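Local coordinates for pectate lyase (Bacillus subtilis, PDB 5AMV), which cleaves polygalacturonate by calcium-dependent elimination, leaving unsaturated 4-deoxy-galact-4-enuronosyl groups at the non-reducing ends of the oligosaccharides it releases, at residues A162-P167 with S181-I186; D227-A232 with F251-S256; K265-H270 with Q287-N292. All blocks are in the same frame, centred on the assembly; numbering follows the deposited sequence.

How the interactions relate
All three contacts belong to the parallel beta-helix, but to different parts of it. Interaction 1 joins two loops and is mostly buried; its one direct hydrogen bond runs to a carboxylate, with a water bridge beside it. Interaction 2 is partly buried and small. It links the end of strand 226-229 to the loop after strand 247-251, and passes from an apolar end to a water-bridged one. Interactions 1 and 2 share the calcium ion, through Asp184 and Asp227, and Ile186 lies beside Asp227. Interaction 3 is a buried strand pair on the other side of the chain's centre from interaction 1. Phe251 of interaction 2 packs against its Ile266, Leu268 and Val288.

Interaction 1: residues A162-P167 with S181-I186; sequences AYDYFP and SQYDNI. With CA (calcium ion), chain C; ACT (acetate ion), chain D.
Two loops of the parallel beta-helix meet here beside the calcium site, with Asp164 of 162-167 facing Gln182 and Tyr183 of 181-186. The Asp164 carboxylate joins the loops. Its CG is anti to the backbone N (chi1 -176°), which carries OD2 across to the other loop. Gln182 N donates to Asp164 OD2 at 2.8 Å, meeting that oxygen's anti lone pair. Gln114 of helix 105-121 gives OD2 a second donor. Asp164 OD1 turns back to its own loop and accepts from Phe166 N at 2.8 Å, an Asx turn. A water also donates to OD1 and accepts from Tyr183 OH. The Tyr183 side chain crosses that of Asp164 at about a right angle, with CE2 3.7 Å from Asp164 CB. Ser181 OG lies 3.2 Å from Asp164 CB, and its polar partner is Gln220 O. At the other end Ala162 CB packs 3.9 Å from Tyr183 CB. The next residue, Asp184, turns away to the metal, which Asp223 and Asp227 also bind. Asp184 OD2 is also hydrogen-bonded to Thr187 OG1. Both carboxylate oxygens grip the calcium, Asp184 OD1 at 2.3 Å and Asp184 OD2 at 2.4 Å.

Interaction 2: residues D227-A232 with F251-S256; sequences DASNGA and FGSSDS. With CA (calcium ion), chain C.
The Phe251 ring meets Ala228 obliquely: the methyl CB of Ala228 is 3.9 Å from CD1 of Phe251. On the same side of the ring, Ile266 CD1 sits over the face. Leu268 touches the ring near its rim, at CE2. The other flat group is the carboxylate of Asp227, a residue that sends its CB away from 251-256. The two oxygens do different work. OD2 of Asp227 binds the calcium ion at 2.3 Å, while OD1 accepts from the backbone N of Ile250, just before Phe251. Thus a metal ligand is also tied to the neighbouring strand. Asp184 and Asp223 complete the protein ligands of the ion.

The backbones join at one bridge, between Ala228 and Phe251. Gly252 N donates to Ala228 O at 2.8 Å, almost straight (166°). The same oxygen lies 3.3 Å from Phe251 CA, in a CA-H...O contact. This is a link between successive turns of the parallel beta-helix. Strand 226-229 ends one group of parallel strands, and strand 247-251 begins another. Beyond the bridge the chains part. At the backbone angles of Gly252 a CB would jam against the carbonyl oxygen of the residue before. Segment 227-232 makes a type I' turn from Ser229 to Ala232, closed by Ala232 N on Ser229 O at 3.2 Å. A water connects the two chains here. It accepts from Asn230 N at 2.9 Å and from Ser253 N at 3.0 Å. Ser253 turns its CB toward the other segment, 4.0 Å from Ser229 CB. The amide end of Asn230 goes elsewhere, to Asn189.

Interaction 3: residues K265-H270 with Q287-N292; sequences KITLHH and QVHVYN
His269 and Tyr291 lie side by side and point the same way. Both have CG between the backbone N and the carbonyl carbon (chi1 near 75°). This shared torsion lifts both rings from the same face and brings His269 CB over the Tyr291 ring. The ring planes are only 9° apart, but the rings are slid and barely overlap. What lies over the Tyr291 face is instead His269 CB, 3.4 Å from the ring centroid, a CH-pi contact. The Tyr291 hydroxyl in turn sits over the centre of the imidazole, with OH 3.4 Å from His269 CD2.

One step on, His270 and Asn292 repeat the side-by-side pattern. Asn292 CB lies over the His270 ring, 3.7 Å from its centroid. The two histidines are joined by a hydrogen bond between His269 ND1 and His270 ND1, 2.8 Å long. Their far nitrogens are held too, His269 NE2 by Asp12 and His270 NE2 by Asp380, whose backbone N is also hydrogen-bonded to Asn292 OD1.

The pairs sit at equivalent positions on successive coils of a parallel beta-helix. Strands 266-269 and 287-291 run parallel, at 10°, and lie in the run of strands between 235-245 and 317-326. Leu268 is central to the backbone pairing: its N donates to His289 O at 2.8 Å, and its O accepts from Tyr291 N at 2.9 Å. Thr267 and His289 also lie side by side on the face of His269 and Tyr291. A water joins Thr267 OG1 to His289 ND1, 2.7 Å from each. Thr267 OG1 is also hydrogen-bonded to Trp14 N, and His289 NE2 to Gln321 OE1. Ile266, Leu268, Val288 and Val290 occupy the other face, where Ile266 CB lies 4.4 Å from Val288 CG1.

Interaction 1: residues A162-P167 with S181-I186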
loop_
_atom_site.group_PDB
_atom_site.type_symbol
_atom_site.label_atom_id
_atom_site.label_comp_id
_atom_site.label_asym_id
_atom_site.label_seq_id
_atom_site.Cartn_x
_atom_site.Cartn_y
_atom_site.Cartn_z
ATOM N N ALA A 162 -6.111 8.427 1.653
ATOM C CA ALA A 162 -4.981 9.017 2.351
ATOM C C ALA A 162 -4.466 10.199 1.471
ATOM O O ALA A 162 -3.684 10.018 0.516
ATOM C CB ALA A 162 -3.889 7.916 2.635
ATOM N N TYR A 163 -5.025 11.386 1.730
ATOM C CA TYR A 163 -5.003 12.506 0.796
ATOM C C TYR A 163 -4.046 13.570 1.304
ATOM O O TYR A 163 -4.129 13.984 2.473
ATOM C CB TYR A 163 -6.410 13.119 0.750
ATOM C CG TYR A 163 -6.672 14.205 -0.275
ATOM C CD1 TYR A 163 -6.327 15.544 -0.022
ATOM C CD2 TYR A 163 -7.219 13.887 -1.537
ATOM C CE1 TYR A 163 -6.624 16.531 -0.929
ATOM C CE2 TYR A 163 -7.517 14.893 -2.477
ATOM C CZ TYR A 163 -7.173 16.212 -2.175
ATOM O OH TYR A 163 -7.431 17.215 -3.104
ATOM N N ASP A 164 -3.170 14.027 0.418
ATOM C CA ASP A 164 -2.183 15.058 0.800
ATOM C C ASP A 164 -2.601 16.360 0.135
ATOM O O ASP A 164 -2.660 16.452 -1.110
ATOM C CB ASP A 164 -0.799 14.579 0.278
ATOM C CG ASP A 164 0.357 15.459 0.663
ATOM O OD1 ASP A 164 0.197 16.636 1.025
ATOM O OD2 ASP A 164 1.498 14.916 0.587
ATOM N N TYR A 165 -2.856 17.396 0.946
ATOM C CA TYR A 165 -3.226 18.692 0.393
ATOM C C TYR A 165 -2.047 19.434 -0.268
ATOM O O TYR A 165 -2.265 20.420 -0.951
ATOM C CB TYR A 165 -3.810 19.612 1.458
ATOM C CG TYR A 165 -5.211 19.236 1.870
ATOM C CD1 TYR A 165 -6.280 19.391 0.965
ATOM C CD2 TYR A 165 -5.454 18.717 3.145
ATOM C CE1 TYR A 165 -7.578 19.035 1.344
ATOM C CE2 TYR A 165 -6.737 18.353 3.523
ATOM C CZ TYR A 165 -7.766 18.507 2.602
ATOM O OH TYR A 165 -9.029 18.127 2.999
ATOM N N PHE A 166 -0.814 18.969 -0.071
ATOM C CA PHE A 166 0.372 19.793 -0.476
ATOM C C PHE A 166 1.417 18.937 -1.200
ATOM O O PHE A 166 2.564 18.873 -0.778
ATOM C CB PHE A 166 1.007 20.473 0.759
ATOM C CG PHE A 166 -0.015 21.188 1.607
ATOM C CD1 PHE A 166 -0.565 22.435 1.169
ATOM C CD2 PHE A 166 -0.443 20.622 2.789
ATOM C CE1 PHE A 166 -1.570 23.066 1.951
ATOM C CE2 PHE A 166 -1.436 21.268 3.584
ATOM C CZ PHE A 166 -2.015 22.478 3.135
ATOM N N PRO A 167 1.026 18.319 -2.330
ATOM C CA PRO A 167 2.001 17.531 -3.079
ATOM C C PRO A 167 3.231 18.355 -3.467
ATOM O O PRO A 167 3.111 19.535 -3.809
ATOM C CB PRO A 167 1.234 17.145 -4.365
ATOM C CG PRO A 167 -0.179 17.428 -4.153
ATOM C CD PRO A 167 -0.303 18.343 -2.956
ATOM N N SER A 181 2.899 12.929 -3.529
ATOM C CA SER A 181 2.264 13.077 -2.203
ATOM C C SER A 181 2.872 12.102 -1.198
ATOM O O SER A 181 3.550 11.135 -1.595
ATOM C CB SER A 181 0.767 12.897 -2.328
ATOM O OG SER A 181 0.161 14.133 -2.762
ATOM N N GLN A 182 2.642 12.360 0.102
ATOM C CA GLN A 182 3.354 11.666 1.176
ATOM C C GLN A 182 2.622 10.495 1.820
ATOM O O GLN A 182 3.287 9.735 2.551
ATOM C CB GLN A 182 3.743 12.643 2.298
ATOM C CG GLN A 182 4.915 13.544 1.947
ATOM C CD GLN A 182 6.195 12.756 1.633
ATOM O OE1 GLN A 182 6.711 12.013 2.486
ATOM N NE2 GLN A 182 6.713 12.924 0.411
ATOM N N TYR A 183 1.299 10.368 1.644
ATOM C CA TYR A 183 0.568 9.425 2.520
ATOM C C TYR A 183 0.134 8.203 1.789
ATOM O O TYR A 183 -0.477 8.296 0.729
ATOM C CB TYR A 183 -0.671 10.084 3.206
ATOM C CG TYR A 183 -0.279 11.396 3.805
ATOM C CD1 TYR A 183 0.740 11.454 4.758
ATOM C CD2 TYR A 183 -0.864 12.592 3.361
ATOM C CE1 TYR A 183 1.180 12.668 5.252
ATOM C CE2 TYR A 183 -0.445 13.811 3.860
ATOM C CZ TYR A 183 0.556 13.855 4.795
ATOM O OH TYR A 183 1.020 15.081 5.226
ATOM N N ASP A 184 0.428 7.061 2.396
ATOM C CA ASP A 184 -0.140 5.791 1.952
ATOM C C ASP A 184 -1.248 5.445 2.960
ATOM O O ASP A 184 -1.328 6.074 4.028
ATOM C CB ASP A 184 0.943 4.717 2.057
ATOM C CG ASP A 184 2.222 5.060 1.327
ATOM O OD1 ASP A 184 2.207 5.673 0.241
ATOM O OD2 ASP A 184 3.310 4.635 1.797
ATOM N N ASN A 185 -2.052 4.399 2.702
ATOM C CA ASN A 185 -2.931 3.896 3.779
ATOM C C ASN A 185 -2.095 3.190 4.862
ATOM O O ASN A 185 -2.278 3.448 6.056
ATOM C CB ASN A 185 -4.011 2.960 3.207
ATOM C CG ASN A 185 -4.716 3.588 2.036
ATOM O OD1 ASN A 185 -4.563 3.121 0.889
ATOM N ND2 ASN A 185 -5.507 4.659 2.289
ATOM N N ILE A 186 -1.149 2.346 4.427
ATOM C CA ILE A 186 -0.233 1.675 5.357
ATOM C C ILE A 186 1.179 1.707 4.736
ATOM O O ILE A 186 1.367 1.311 3.572
ATOM C CB ILE A 186 -0.628 0.191 5.601
ATOM C CG1 ILE A 186 -2.030 0.095 6.200
ATOM C CG2 ILE A 186 0.418 -0.521 6.522
ATOM C CD1 ILE A 186 -2.562 -1.352 6.258
HETATM CA CA CA C . 4.467 5.327 -0.190
HETATM C C ACT D . -7.985 20.453 -2.439
HETATM O O ACT D . -9.117 20.036 -2.073
HETATM O OXT ACT D . -6.997 19.667 -2.337
HETATM C CH3 ACT D . -7.834 21.857 -2.943
HETATM O O HOH W 1 -5.720 6.471 -0.484
HETATM O O HOH W 2 0.121 17.130 3.678
HETATM O O HOH W 3 4.866 7.301 1.010
HETATM O O HOH W 4 5.915 5.166 -2.027
HETATM O O HOH W 5 6.265 4.284 0.839
#

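Interaction 2: residues D227-A232 with F251-S256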
loop_
_atom_site.group_PDB
_atom_site.type_symbol
_atom_site.label_atom_id
_atom_site.label_comp_id
_atom_site.label_asym_id
_atom_site.label_seq_id
_atom_site.Cartn_x
_atom_site.Cartn_y
_atom_site.Cartn_z
ATOM N N ASP A 227 2.580 -0.046 1.133
ATOM C CA ASP A 227 3.958 0.040 0.617
ATOM C C ASP A 227 4.932 -0.524 1.646
ATOM O O ASP A 227 4.653 -0.561 2.871
ATOM C CB ASP A 227 4.327 1.508 0.322
ATOM C CG ASP A 227 3.619 2.065 -0.903
ATOM O OD1 ASP A 227 3.011 1.293 -1.705
ATOM O OD2 ASP A 227 3.720 3.297 -1.080
ATOM N N ALA A 228 6.093 -0.963 1.164
ATOM C CA ALA A 228 7.143 -1.513 2.038
ATOM C C ALA A 228 8.515 -1.041 1.576
ATOM O O ALA A 228 8.818 -1.120 0.421
ATOM C CB ALA A 228 7.077 -3.038 2.088
ATOM N N SER A 229 9.305 -0.499 2.506
ATOM C CA SER A 229 10.602 0.099 2.198
ATOM C C SER A 229 11.561 -0.110 3.355
ATOM O O SER A 229 11.184 -0.608 4.423
ATOM C CB SER A 229 10.465 1.610 1.956
ATOM O OG SER A 229 9.541 1.886 0.920
ATOM N N ASN A 230 12.817 0.276 3.138
ATOM C CA ASN A 230 13.836 0.340 4.189
ATOM C C ASN A 230 14.018 -0.936 5.028
ATOM O O ASN A 230 13.988 -0.938 6.283
ATOM C CB ASN A 230 13.618 1.600 5.031
ATOM C CG ASN A 230 13.666 2.873 4.184
ATOM O OD1 ASN A 230 14.403 2.942 3.199
ATOM N ND2 ASN A 230 12.845 3.861 4.539
ATOM N N GLY A 231 14.150 -2.047 4.312
ATOM C CA GLY A 231 14.470 -3.323 4.925
ATOM C C GLY A 231 13.288 -4.004 5.580
ATOM O O GLY A 231 13.465 -4.985 6.320
ATOM N N ALA A 232 12.068 -3.504 5.294
ATOM C CA ALA A 232 10.861 -4.198 5.703
ATOM C C ALA A 232 10.993 -5.690 5.346
ATOM O O ALA A 232 11.563 -6.015 4.312
ATOM C CB ALA A 232 9.631 -3.583 4.987
ATOM N N PHE A 251 7.219 -2.110 -3.263
ATOM C CA PHE A 251 8.080 -2.819 -2.285
ATOM C C PHE A 251 9.516 -2.564 -2.701
ATOM O O PHE A 251 9.945 -3.065 -3.746
ATOM C CB PHE A 251 7.818 -4.345 -2.263
ATOM C CG PHE A 251 6.375 -4.746 -2.007
ATOM C CD1 PHE A 251 5.507 -3.920 -1.323
ATOM C CD2 PHE A 251 5.909 -6.001 -2.453
ATOM C CE1 PHE A 251 4.204 -4.321 -1.072
ATOM C CE2 PHE A 251 4.587 -6.427 -2.174
ATOM C CZ PHE A 251 3.732 -5.573 -1.502
ATOM N N GLY A 252 10.220 -1.731 -1.925
ATOM C CA GLY A 252 11.584 -1.319 -2.272
ATOM C C GLY A 252 11.496 0.013 -2.970
ATOM O O GLY A 252 11.079 0.081 -4.140
ATOM N N SER A 253 11.906 1.063 -2.267
ATOM C CA SER A 253 11.659 2.453 -2.702
ATOM C C SER A 253 12.743 2.999 -3.633
ATOM O O SER A 253 12.556 4.062 -4.249
ATOM C CB SER A 253 11.615 3.343 -1.458
ATOM O OG SER A 253 12.892 3.265 -0.825
ATOM N N SER A 254 13.874 2.308 -3.768
ATOM C CA SER A 254 14.991 2.872 -4.555
ATOM C C SER A 254 15.992 1.855 -5.095
ATOM O O SER A 254 16.356 0.906 -4.400
ATOM C CB SER A 254 15.738 3.891 -3.670
ATOM O OG SER A 254 16.834 4.436 -4.381
ATOM N N ASP A 255 16.431 2.054 -6.335
ATOM C CA ASP A 255 17.488 1.239 -6.927
ATOM C C ASP A 255 18.796 1.333 -6.102
ATOM O O ASP A 255 19.566 0.387 -6.055
ATOM C CB ASP A 255 17.753 1.699 -8.364
ATOM C CG ASP A 255 16.669 1.240 -9.345
ATOM O OD1 ASP A 255 15.650 0.646 -8.913
ATOM O OD2 ASP A 255 16.863 1.435 -10.559
ATOM N N SER A 256 19.007 2.475 -5.450
ATOM C CA SER A 256 20.200 2.728 -4.646
ATOM C C SER A 256 20.170 2.043 -3.284
ATOM O O SER A 256 21.202 1.892 -2.635
ATOM C CB SER A 256 20.394 4.236 -4.458
ATOM O OG SER A 256 20.849 4.835 -5.651
HETATM CA CA CA C . 4.467 5.327 -0.190
HETATM O O HOH W 6 13.308 0.662 0.337
HETATM O O HOH W 4 5.915 5.166 -2.027
HETATM O O HOH W 5 6.265 4.284 0.839
HETATM O O HOH W 3 4.866 7.301 1.010
#

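Interaction 3: residues K265-H270 with Q287-N292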
loop_
_atom_site.group_PDB
_atom_site.type_symbol
_atom_site.label_atom_id
_atom_site.label_comp_id
_atom_site.label_asym_id
_atom_site.label_seq_id
_atom_site.Cartn_x
_atom_site.Cartn_y
_atom_site.Cartn_z
ATOM N N LYS A 265 10.828 -9.665 2.003
ATOM C CA LYS A 265 10.232 -10.979 1.872
ATOM C C LYS A 265 8.779 -10.834 2.258
ATOM O O LYS A 265 8.421 -10.738 3.443
ATOM C CB LYS A 265 10.935 -12.020 2.744
ATOM C CG LYS A 265 12.332 -12.327 2.198
ATOM C CD LYS A 265 13.010 -13.311 3.142
ATOM C CE LYS A 265 14.210 -14.029 2.480
ATOM N NZ LYS A 265 15.253 -13.077 1.955
ATOM N N ILE A 266 7.960 -10.841 1.210
ATOM C CA ILE A 266 6.514 -10.565 1.308
ATOM C C ILE A 266 5.748 -11.623 0.514
ATOM O O ILE A 266 6.096 -11.947 -0.631
ATOM C CB ILE A 266 6.230 -9.171 0.748
ATOM C CG1 ILE A 266 6.981 -8.099 1.565
ATOM C CG2 ILE A 266 4.700 -8.888 0.764
ATOM C CD1 ILE A 266 7.149 -6.796 0.762
ATOM N N THR A 267 4.666 -12.108 1.101
ATOM C CA THR A 267 3.737 -12.982 0.403
ATOM C C THR A 267 2.427 -12.256 0.171
ATOM O O THR A 267 1.834 -11.755 1.113
ATOM C CB THR A 267 3.469 -14.264 1.218
ATOM O OG1 THR A 267 4.709 -14.952 1.416
ATOM C CG2 THR A 267 2.474 -15.229 0.540
ATOM N N LEU A 268 2.003 -12.204 -1.088
ATOM C CA LEU A 268 0.692 -11.642 -1.421
ATOM C C LEU A 268 -0.201 -12.739 -1.927
ATOM O O LEU A 268 0.080 -13.323 -2.979
ATOM C CB LEU A 268 0.799 -10.588 -2.541
ATOM C CG LEU A 268 1.784 -9.432 -2.277
ATOM C CD1 LEU A 268 1.707 -8.453 -3.420
ATOM C CD2 LEU A 268 1.447 -8.682 -0.992
ATOM N N HIS A 269 -1.281 -13.020 -1.205
ATOM C CA HIS A 269 -2.223 -13.994 -1.768
ATOM C C HIS A 269 -3.682 -13.679 -1.544
ATOM O O HIS A 269 -4.036 -13.060 -0.564
ATOM C CB HIS A 269 -1.844 -15.438 -1.327
ATOM C CG HIS A 269 -2.169 -15.768 0.108
ATOM N ND1 HIS A 269 -3.411 -16.230 0.503
ATOM C CD2 HIS A 269 -1.405 -15.719 1.236
ATOM C CE1 HIS A 269 -3.404 -16.441 1.810
ATOM N NE2 HIS A 269 -2.202 -16.145 2.279
ATOM N N HIS A 270 -4.522 -14.159 -2.469
ATOM C CA HIS A 270 -5.973 -13.947 -2.454
ATOM C C HIS A 270 -6.391 -12.489 -2.325
ATOM O O HIS A 270 -7.496 -12.184 -1.809
ATOM C CB HIS A 270 -6.610 -14.806 -1.358
ATOM C CG HIS A 270 -6.517 -16.277 -1.616
ATOM N ND1 HIS A 270 -5.497 -17.056 -1.103
ATOM C CD2 HIS A 270 -7.311 -17.110 -2.326
ATOM C CE1 HIS A 270 -5.671 -18.313 -1.485
ATOM N NE2 HIS A 270 -6.755 -18.368 -2.247
ATOM N N GLN A 287 12.283 -11.073 -2.490
ATOM C CA GLN A 287 11.714 -12.385 -2.795
ATOM C C GLN A 287 10.243 -12.319 -2.433
ATOM O O GLN A 287 9.870 -12.511 -1.264
ATOM C CB GLN A 287 12.440 -13.451 -1.964
ATOM C CG GLN A 287 13.892 -13.671 -2.436
ATOM C CD GLN A 287 14.655 -14.614 -1.498
ATOM O OE1 GLN A 287 14.055 -15.341 -0.696
ATOM N NE2 GLN A 287 15.996 -14.656 -1.653
ATOM N N VAL A 288 9.415 -12.036 -3.462
ATOM C CA VAL A 288 7.998 -11.742 -3.226
ATOM C C VAL A 288 7.184 -12.854 -3.850
ATOM O O VAL A 288 7.249 -13.075 -5.061
ATOM C CB VAL A 288 7.634 -10.371 -3.792
ATOM C CG1 VAL A 288 6.138 -10.069 -3.538
ATOM C CG2 VAL A 288 8.530 -9.294 -3.193
ATOM N N HIS A 289 6.443 -13.577 -3.008
ATOM C CA HIS A 289 5.604 -14.676 -3.480
ATOM C C HIS A 289 4.209 -14.110 -3.756
ATOM O O HIS A 289 3.571 -13.630 -2.845
ATOM C CB HIS A 289 5.513 -15.775 -2.411
ATOM C CG HIS A 289 4.848 -17.028 -2.886
ATOM N ND1 HIS A 289 4.451 -18.015 -2.017
ATOM C CD2 HIS A 289 4.537 -17.478 -4.132
ATOM C CE1 HIS A 289 3.918 -19.018 -2.700
ATOM N NE2 HIS A 289 3.983 -18.730 -3.987
ATOM N N VAL A 290 3.746 -14.202 -4.991
ATOM C CA VAL A 290 2.494 -13.614 -5.447
ATOM C C VAL A 290 1.599 -14.748 -5.949
ATOM O O VAL A 290 1.860 -15.327 -7.007
ATOM C CB VAL A 290 2.815 -12.598 -6.555
ATOM C CG1 VAL A 290 1.504 -12.006 -7.215
ATOM C CG2 VAL A 290 3.773 -11.503 -6.010
ATOM N N TYR A 291 0.598 -15.141 -5.191
ATOM C CA TYR A 291 -0.243 -16.250 -5.685
ATOM C C TYR A 291 -1.726 -16.080 -5.438
ATOM O O TYR A 291 -2.155 -15.500 -4.426
ATOM C CB TYR A 291 0.247 -17.629 -5.156
ATOM C CG TYR A 291 -0.050 -17.955 -3.694
ATOM C CD1 TYR A 291 -1.233 -18.612 -3.332
ATOM C CD2 TYR A 291 0.869 -17.650 -2.693
ATOM C CE1 TYR A 291 -1.532 -18.933 -2.009
ATOM C CE2 TYR A 291 0.580 -18.003 -1.323
ATOM C CZ TYR A 291 -0.599 -18.640 -1.023
ATOM O OH TYR A 291 -0.872 -18.992 0.296
ATOM N N ASN A 292 -2.532 -16.647 -6.343
ATOM C CA ASN A 292 -3.987 -16.617 -6.168
ATOM C C ASN A 292 -4.580 -15.207 -6.003
ATOM O O ASN A 292 -5.553 -15.039 -5.259
ATOM C CB ASN A 292 -4.457 -17.497 -4.970
ATOM C CG ASN A 292 -4.291 -18.993 -5.191
ATOM O OD1 ASN A 292 -4.383 -19.760 -4.228
ATOM N ND2 ASN A 292 -4.071 -19.422 -6.455
HETATM O O HOH W 7 14.461 -11.243 -0.127
HETATM O O HOH W 8 5.140 -17.441 0.549
#